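Local coordinates for acyl-CoA dehydrogenase FadE3 (Mycobacterium smegmatis, PDB 4IV6), which belongs to the acyl-CoA dehydrogenase family of flavoproteins and is modelled here with dihydroflavine-adenine dinucleotide bound, at residues W157-R163 against V209-L214; D165-C171 against S185-K191. All coordinates share one frame. Residues are numbered along the deposited sequence.

Interaction 1: residues W157-R163 against V209-L214. With FDA (dihydroflavine-adenine dinucleotide), chain D.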
loop_
_atom_site.group_PDB
_atom_site.type_symbol
_atom_site.label_atom_id
_atom_site.label_comp_id
_atom_site.label_asym_id
_atom_site.label_seq_id
_atom_site.Cartn_x
_atom_site.Cartn_y
_atom_site.Cartn_z
ATOM N N TRP B 157 24.980 -17.038 9.265
ATOM C CA TRP B 157 24.210 -15.946 9.866
ATOM C C TRP B 157 23.929 -16.174 11.337
ATOM O O TRP B 157 22.888 -15.747 11.841
ATOM C CB TRP B 157 22.869 -15.713 9.117
ATOM C CG TRP B 157 23.008 -15.109 7.787
ATOM C CD1 TRP B 157 22.602 -15.649 6.588
ATOM C CD2 TRP B 157 23.559 -13.823 7.480
ATOM N NE1 TRP B 157 22.893 -14.788 5.561
ATOM C CE2 TRP B 157 23.470 -13.653 6.084
ATOM C CE3 TRP B 157 24.130 -12.804 8.247
ATOM C CZ2 TRP B 157 23.957 -12.514 5.444
ATOM C CZ3 TRP B 157 24.601 -11.660 7.616
ATOM C CH2 TRP B 157 24.506 -11.522 6.231
ATOM N N ILE B 158 24.850 -16.798 12.058
ATOM C CA ILE B 158 24.581 -17.086 13.457
ATOM C C ILE B 158 24.993 -15.904 14.325
ATOM O O ILE B 158 26.178 -15.597 14.464
ATOM C CB ILE B 158 25.237 -18.403 13.914
ATOM C CG1 ILE B 158 24.780 -19.572 13.009
ATOM C CG2 ILE B 158 24.922 -18.673 15.394
ATOM C CD1 ILE B 158 23.271 -19.618 12.751
ATOM N N SER B 159 23.994 -15.224 14.886
ATOM C CA SER B 159 24.238 -14.030 15.678
ATOM C C SER B 159 24.905 -14.357 17.013
ATOM O O SER B 159 24.622 -15.373 17.647
ATOM C CB SER B 159 22.934 -13.279 15.926
ATOM O OG SER B 159 22.392 -12.832 14.680
ATOM N N ASN B 160 25.784 -13.458 17.430
ATOM C CA ASN B 160 26.511 -13.580 18.678
ATOM C C ASN B 160 27.304 -14.887 18.812
ATOM O O ASN B 160 27.598 -15.324 19.923
ATOM C CB ASN B 160 25.566 -13.442 19.857
ATOM C CG ASN B 160 24.645 -12.256 19.743
ATOM O OD1 ASN B 160 25.039 -11.122 19.972
ATOM N ND2 ASN B 160 23.391 -12.528 19.470
ATOM N N ALA B 161 27.678 -15.502 17.690
ATOM C CA ALA B 161 28.388 -16.776 17.718
ATOM C C ALA B 161 29.758 -16.747 18.374
ATOM O O ALA B 161 30.198 -17.770 18.913
ATOM C CB ALA B 161 28.506 -17.344 16.311
ATOM N N ARG B 162 30.445 -15.619 18.315
ATOM C CA ARG B 162 31.793 -15.488 18.875
ATOM C C ARG B 162 31.719 -15.276 20.399
ATOM O O ARG B 162 32.436 -15.906 21.170
ATOM C CB ARG B 162 32.522 -14.311 18.205
ATOM C CG ARG B 162 34.033 -14.291 18.376
ATOM C CD ARG B 162 34.754 -13.235 17.519
ATOM N NE ARG B 162 34.409 -13.277 16.077
ATOM C CZ ARG B 162 34.840 -14.188 15.203
ATOM N NH1 ARG B 162 35.635 -15.201 15.570
ATOM N NH2 ARG B 162 34.473 -14.101 13.934
ATOM N N ARG B 163 30.815 -14.407 20.819
ATOM C CA ARG B 163 30.663 -14.059 22.237
ATOM C C ARG B 163 29.884 -15.137 23.016
ATOM O O ARG B 163 29.937 -15.147 24.232
ATOM C CB ARG B 163 29.921 -12.724 22.396
ATOM C CG ARG B 163 30.512 -11.450 21.754
ATOM C CD ARG B 163 31.999 -11.442 21.747
ATOM N NE ARG B 163 32.704 -10.202 21.392
ATOM C CZ ARG B 163 32.791 -9.582 20.202
ATOM N NH1 ARG B 163 32.046 -9.900 19.119
ATOM N NH2 ARG B 163 33.624 -8.543 20.130
ATOM N N VAL B 209 26.971 -6.146 16.946
ATOM C CA VAL B 209 26.774 -7.606 17.101
ATOM C C VAL B 209 27.255 -8.390 15.883
ATOM O O VAL B 209 26.866 -8.091 14.755
ATOM C CB VAL B 209 25.274 -7.930 17.311
ATOM C CG1 VAL B 209 24.969 -9.423 17.133
ATOM C CG2 VAL B 209 24.857 -7.463 18.696
ATOM N N GLU B 210 28.076 -9.411 16.123
ATOM C CA GLU B 210 28.600 -10.245 15.047
ATOM C C GLU B 210 27.562 -11.288 14.624
ATOM O O GLU B 210 26.813 -11.760 15.454
ATOM C CB GLU B 210 29.928 -10.894 15.453
ATOM C CG GLU B 210 29.866 -12.122 16.374
ATOM C CD GLU B 210 29.572 -11.836 17.847
ATOM O OE1 GLU B 210 29.272 -10.672 18.213
ATOM O OE2 GLU B 210 29.648 -12.788 18.655
ATOM N N SER B 211 27.497 -11.575 13.322
ATOM C CA SER B 211 26.824 -12.748 12.786
ATOM C C SER B 211 27.830 -13.514 11.968
ATOM O O SER B 211 28.544 -12.913 11.160
ATOM C CB SER B 211 25.627 -12.360 11.932
ATOM O OG SER B 211 24.640 -11.769 12.791
ATOM N N CYS B 212 27.890 -14.819 12.184
ATOM C CA CYS B 212 28.996 -15.630 11.694
ATOM C C CYS B 212 28.635 -16.898 10.936
ATOM O O CYS B 212 27.567 -17.499 11.148
ATOM C CB CYS B 212 29.850 -16.046 12.890
ATOM S SG CYS B 212 30.446 -14.666 13.902
ATOM N N GLU B 213 29.561 -17.302 10.080
ATOM C CA GLU B 213 29.590 -18.648 9.559
ATOM C C GLU B 213 30.293 -19.588 10.536
ATOM O O GLU B 213 31.343 -19.251 11.076
ATOM C CB GLU B 213 30.277 -18.720 8.204
ATOM C CG GLU B 213 30.097 -20.073 7.526
ATOM C CD GLU B 213 30.794 -20.129 6.170
ATOM O OE1 GLU B 213 31.786 -20.869 5.984
ATOM O OE2 GLU B 213 30.369 -19.352 5.308
ATOM N N LEU B 214 29.668 -20.732 10.762
ATOM C CA LEU B 214 30.184 -21.803 11.591
ATOM C C LEU B 214 30.507 -23.036 10.744
ATOM O O LEU B 214 29.691 -23.469 9.932
ATOM C CB LEU B 214 29.160 -22.252 12.612
ATOM C CG LEU B 214 28.380 -21.213 13.412
ATOM C CD1 LEU B 214 27.517 -21.941 14.431
ATOM C CD2 LEU B 214 29.291 -20.204 14.079
HETATM P PA FDA D . 15.724 -18.507 1.734
HETATM O O1A FDA D . 15.062 -19.598 2.539
HETATM O O2A FDA D . 16.811 -18.839 0.749
HETATM O O5B FDA D . 14.569 -17.687 0.988
HETATM C C5B FDA D . 14.840 -16.697 -0.032
HETATM C C4B FDA D . 13.512 -16.049 -0.461
HETATM O O4B FDA D . 12.548 -17.043 -0.859
HETATM C C3B FDA D . 12.846 -15.299 0.673
HETATM O O3B FDA D . 12.045 -14.230 0.125
HETATM C C2B FDA D . 11.986 -16.374 1.302
HETATM O O2B FDA D . 10.889 -15.884 2.068
HETATM C C1B FDA D . 11.467 -17.059 0.060
HETATM N N9A FDA D . 11.006 -18.453 0.300
HETATM C C8A FDA D . 11.803 -19.511 0.566
HETATM N N7A FDA D . 11.066 -20.633 0.682
HETATM C C5A FDA D . 9.773 -20.274 0.495
HETATM C C6A FDA D . 8.484 -20.947 0.487
HETATM N N6A FDA D . 8.432 -22.261 0.711
HETATM N N1A FDA D . 7.352 -20.244 0.263
HETATM C C2A FDA D . 7.407 -18.927 0.005
HETATM N N3A FDA D . 8.562 -18.225 -0.000
HETATM C C4A FDA D . 9.741 -18.844 0.216
HETATM N N1 FDA D . 19.680 -17.747 11.780
HETATM C C2 FDA D . 20.009 -18.473 12.845
HETATM O O2 FDA D . 19.851 -19.708 12.805
HETATM N N3 FDA D . 20.505 -17.916 13.964
HETATM C C4 FDA D . 20.732 -16.610 14.110
HETATM O O4 FDA D . 21.228 -16.145 15.172
HETATM C C4X FDA D . 20.366 -15.730 12.982
HETATM N N5 FDA D . 20.571 -14.396 12.990
HETATM C C5X FDA D . 20.628 -13.722 11.813
HETATM C C6 FDA D . 21.237 -12.465 11.723
HETATM C C7 FDA D . 21.265 -11.752 10.525
HETATM C C7M FDA D . 21.956 -10.415 10.436
HETATM C C8 FDA D . 20.650 -12.294 9.379
HETATM C C8M FDA D . 20.620 -11.598 8.038
HETATM C C9 FDA D . 20.054 -13.543 9.466
HETATM C C9A FDA D . 20.052 -14.274 10.665
HETATM N N10 FDA D . 19.466 -15.556 10.698
HETATM C C10 FDA D . 19.842 -16.397 11.770
HETATM C "C1'" FDA D . 19.229 -16.213 9.407
HETATM C "C2'" FDA D . 17.779 -15.982 9.043
HETATM O "O2'" FDA D . 16.905 -16.676 9.934
HETATM C "C3'" FDA D . 17.569 -16.437 7.598
HETATM O "O3'" FDA D . 18.123 -15.442 6.743
HETATM C "C4'" FDA D . 16.117 -16.639 7.235
HETATM O "O4'" FDA D . 15.762 -17.926 7.767
HETATM C "C5'" FDA D . 15.906 -16.693 5.711
HETATM O "O5'" FDA D . 16.823 -17.615 5.166
HETATM P P FDA D . 17.484 -17.520 3.730
HETATM O O1P FDA D . 18.185 -18.856 3.587
HETATM O O2P FDA D . 18.285 -16.267 3.634
HETATM O O3P FDA D . 16.196 -17.381 2.768
HETATM O O HOH W 1 27.439 -10.436 20.435
#
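This is an antiparallel strand pair of the beta-sheet middle domain of an acyl-CoA dehydrogenase, with a G1 beta bulge where W157 and I158 both face C212. V209 packs CG1 against N160 OD1 (3.3 Å). E210 has the most surface covered by the contact. E210 O accepts N160 N (2.8 Å), and the carboxylate holds the chain beyond the type II turn I158-A161. E210 OE2 accepts R163 N (2.9 Å) and, weakly, R162 N (3.0 Å). E210 OE1 forms a salt bridge with R163 NH1 (3.0 Å). S211 faces S159 in a non-hydrogen-bonded pair, and S211 OG and S159 OG are hydrogen-bonded at 3.1 Å. This pair lies beside the flavin: S159 N donates to FDA O4 (2.9 Å), and FDA N5 donates to S159 OG (2.9 Å). The W157 ring has FDA C8M over one face, and Y344 of the second subunit meets it edge-to-face. I158 N donates to C212 O (2.9 Å), and C212 N to I158 O (3.0 Å). L214 CD1 lies 3.9 Å from I158 CG1, and L214 CD2 3.7 Å from A161 CB.

Interaction 2: residues D165-C171 against S185-K191; sequences DLVALMC and SILLVEK
Two adjacent antiparallel strands form a beta hairpin in the middle domain of the acyl-CoA dehydrogenase fold. Strands 166-171 and 185-190 are extended, their axes 4.5 Å apart at closest and 151° between N-to-C directions. V189, D165 and K191 have the most surface covered.

V189 sits within the ladder. V189 N donates to V167 O (2.8 Å), and V167 N donates to V189 O (2.9 Å). V189 chi1 is t, and V189 CG2 lies 3.9 Å from L169 CB. Two more hydrogen-bonded pairs follow. L169 N to L187 O is 2.8 Å and L187 N to L169 O is 2.9 Å. C171 N to S185 O is 3.0 Å and S185 N to C171 O is 2.9 Å. A168 with L188 and M170 with I186 are non-hydrogen-bonded pairs. C171 SG lies 3.8 Å from L187 CG, on the face of V167, L169 and V189. I151 and Y149 of strand 148-159 pack on this face.

The other face carries L166, A168, M170, I186 and L188. L166 CD1 touches L188 CB at 3.7 Å, and A168 CB meets I186 CG2 at 4.1 Å. Helix 234-270 covers M170 and I186. Strand 122-125 runs parallel along the other edge of strand 166-172.

D165 and K191 close the open end. K191 has chi1 and chi2 both m, and its NZ also bonds to S164 O and A161 O. K191 NZ and D165 OD1 form a salt bridge at 3.3 Å, in which the hydrogen bond is weak. A water joins the two backbones, 2.8 Å from D165 O and 2.8 Å from K191 N.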
loop_
_atom_site.group_PDB
_atom_site.type_symbol
_atom_site.label_atom_id
_atom_site.label_comp_id
_atom_site.label_asym_id
_atom_site.label_seq_id
_atom_site.Cartn_x
_atom_site.Cartn_y
_atom_site.Cartn_z
ATOM N N ASP B 165 29.330 -18.873 24.268
ATOM C CA ASP B 165 30.037 -20.134 24.389
ATOM C C ASP B 165 29.148 -21.371 24.564
ATOM O O ASP B 165 29.666 -22.465 24.782
ATOM C CB ASP B 165 31.095 -20.017 25.471
ATOM C CG ASP B 165 32.297 -19.194 24.995
ATOM O OD1 ASP B 165 32.399 -18.870 23.777
ATOM O OD2 ASP B 165 33.142 -18.873 25.827
ATOM N N LEU B 166 27.832 -21.199 24.442
ATOM C CA LEU B 166 26.920 -22.340 24.251
ATOM C C LEU B 166 26.059 -22.070 23.040
ATOM O O LEU B 166 25.477 -21.003 22.914
ATOM C CB LEU B 166 26.033 -22.559 25.461
ATOM C CG LEU B 166 25.044 -23.731 25.404
ATOM C CD1 LEU B 166 25.783 -25.057 25.411
ATOM C CD2 LEU B 166 24.096 -23.634 26.570
ATOM N N VAL B 167 25.984 -23.037 22.139
ATOM C CA VAL B 167 25.216 -22.879 20.905
ATOM C C VAL B 167 24.197 -24.024 20.843
ATOM O O VAL B 167 24.557 -25.196 20.981
ATOM C CB VAL B 167 26.166 -22.861 19.685
ATOM C CG1 VAL B 167 25.377 -22.823 18.377
ATOM C CG2 VAL B 167 27.117 -21.673 19.762
ATOM N N ALA B 168 22.926 -23.674 20.735
ATOM C CA ALA B 168 21.874 -24.647 20.518
ATOM C C ALA B 168 21.820 -24.956 19.021
ATOM O O ALA B 168 21.310 -24.174 18.220
ATOM C CB ALA B 168 20.539 -24.125 21.017
ATOM N N LEU B 169 22.358 -26.113 18.661
ATOM C CA LEU B 169 22.597 -26.466 17.267
ATOM C C LEU B 169 21.535 -27.424 16.778
ATOM O O LEU B 169 21.449 -28.539 17.279
ATOM C CB LEU B 169 23.953 -27.153 17.137
ATOM C CG LEU B 169 24.405 -27.514 15.725
ATOM C CD1 LEU B 169 24.748 -26.259 14.913
ATOM C CD2 LEU B 169 25.615 -28.414 15.789
ATOM N N MET B 170 20.761 -27.019 15.777
ATOM C CA MET B 170 19.790 -27.929 15.168
ATOM C C MET B 170 20.530 -28.686 14.087
ATOM O O MET B 170 21.179 -28.078 13.220
ATOM C CB MET B 170 18.599 -27.176 14.597
ATOM C CG MET B 170 17.492 -28.090 14.063
ATOM S SD MET B 170 16.076 -27.181 13.380
ATOM C CE MET B 170 15.224 -26.734 14.854
ATOM N N CYS B 171 20.462 -30.009 14.168
ATOM C CA CYS B 171 21.243 -30.885 13.298
ATOM C C CYS B 171 20.562 -32.230 13.121
ATOM O O CYS B 171 19.632 -32.552 13.838
ATOM C CB CYS B 171 22.646 -31.057 13.857
ATOM S SG CYS B 171 22.711 -31.650 15.551
ATOM N N SER B 185 17.385 -33.052 15.662
ATOM C CA SER B 185 17.472 -32.825 17.088
ATOM C C SER B 185 18.189 -31.527 17.353
ATOM O O SER B 185 18.730 -30.909 16.437
ATOM C CB SER B 185 18.249 -33.966 17.769
ATOM O OG SER B 185 17.701 -35.223 17.408
ATOM N N ILE B 186 18.200 -31.119 18.611
ATOM C CA ILE B 186 18.963 -29.964 19.033
ATOM C C ILE B 186 20.012 -30.412 20.044
ATOM O O ILE B 186 19.697 -31.138 20.985
ATOM C CB ILE B 186 18.048 -28.909 19.635
ATOM C CG1 ILE B 186 17.122 -28.323 18.547
ATOM C CG2 ILE B 186 18.875 -27.811 20.301
ATOM C CD1 ILE B 186 16.037 -27.417 19.114
ATOM N N LEU B 187 21.258 -30.010 19.818
ATOM C CA LEU B 187 22.353 -30.317 20.717
ATOM C C LEU B 187 22.883 -29.017 21.289
ATOM O O LEU B 187 22.960 -28.002 20.577
ATOM C CB LEU B 187 23.495 -31.050 19.991
ATOM C CG LEU B 187 23.235 -32.354 19.210
ATOM C CD1 LEU B 187 24.563 -32.976 18.770
ATOM C CD2 LEU B 187 22.443 -33.363 19.988
ATOM N N LEU B 188 23.230 -29.044 22.574
ATOM C CA LEU B 188 23.827 -27.905 23.247
ATOM C C LEU B 188 25.337 -28.062 23.121
ATOM O O LEU B 188 25.926 -28.841 23.803
ATOM C CB LEU B 188 23.415 -27.880 24.724
ATOM C CG LEU B 188 21.903 -27.963 24.958
ATOM C CD1 LEU B 188 21.584 -28.096 26.423
ATOM C CD2 LEU B 188 21.254 -26.736 24.386
ATOM N N VAL B 189 25.940 -27.303 22.228
ATOM C CA VAL B 189 27.334 -27.452 21.839
ATOM C C VAL B 189 28.194 -26.339 22.419
ATOM O O VAL B 189 27.940 -25.157 22.175
ATOM C CB VAL B 189 27.419 -27.376 20.303
ATOM C CG1 VAL B 189 28.855 -27.536 19.811
ATOM C CG2 VAL B 189 26.524 -28.464 19.720
ATOM N N GLU B 190 29.215 -26.728 23.163
ATOM C CA GLU B 190 30.236 -25.804 23.608
ATOM C C GLU B 190 31.332 -25.625 22.533
ATOM O O GLU B 190 31.364 -26.328 21.523
ATOM C CB GLU B 190 30.860 -26.297 24.935
ATOM C CG GLU B 190 29.817 -26.541 26.006
ATOM C CD GLU B 190 30.414 -26.960 27.343
ATOM O OE1 GLU B 190 31.636 -27.164 27.451
ATOM O OE2 GLU B 190 29.657 -27.081 28.289
ATOM N N LYS B 191 32.227 -24.682 22.770
ATOM C CA LYS B 191 33.319 -24.385 21.846
ATOM C C LYS B 191 34.428 -25.471 21.884
ATOM O O LYS B 191 35.501 -25.265 22.435
ATOM C CB LYS B 191 33.888 -22.996 22.144
ATOM C CG LYS B 191 32.918 -21.831 21.905
ATOM C CD LYS B 191 32.641 -21.618 20.428
ATOM C CE LYS B 191 31.471 -20.675 20.162
ATOM N NZ LYS B 191 31.788 -19.276 20.520
HETATM O O HOH W 2 32.346 -23.214 25.202
#

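Both interactions lie in the middle domain, on the same side of the chain's centre, with their centres about 13 Å apart. Along the chain the order is 157-163, 165-171, 185-191, 209-214, so the hairpin of interaction 2 falls between the two halves of interaction 1. They join different strands. Interaction 1 pairs strand 148-159 with 211-216. In interaction 2, strand 166-172 lies between 122-125 and 184-190. The segments meet where K191 NZ lies 2.7 Å from A161 O, a probable hydrogen bond. Interaction 1 binds the flavin directly. Interaction 2 lies near it, with the M170 side chain about 8 Å from FDA.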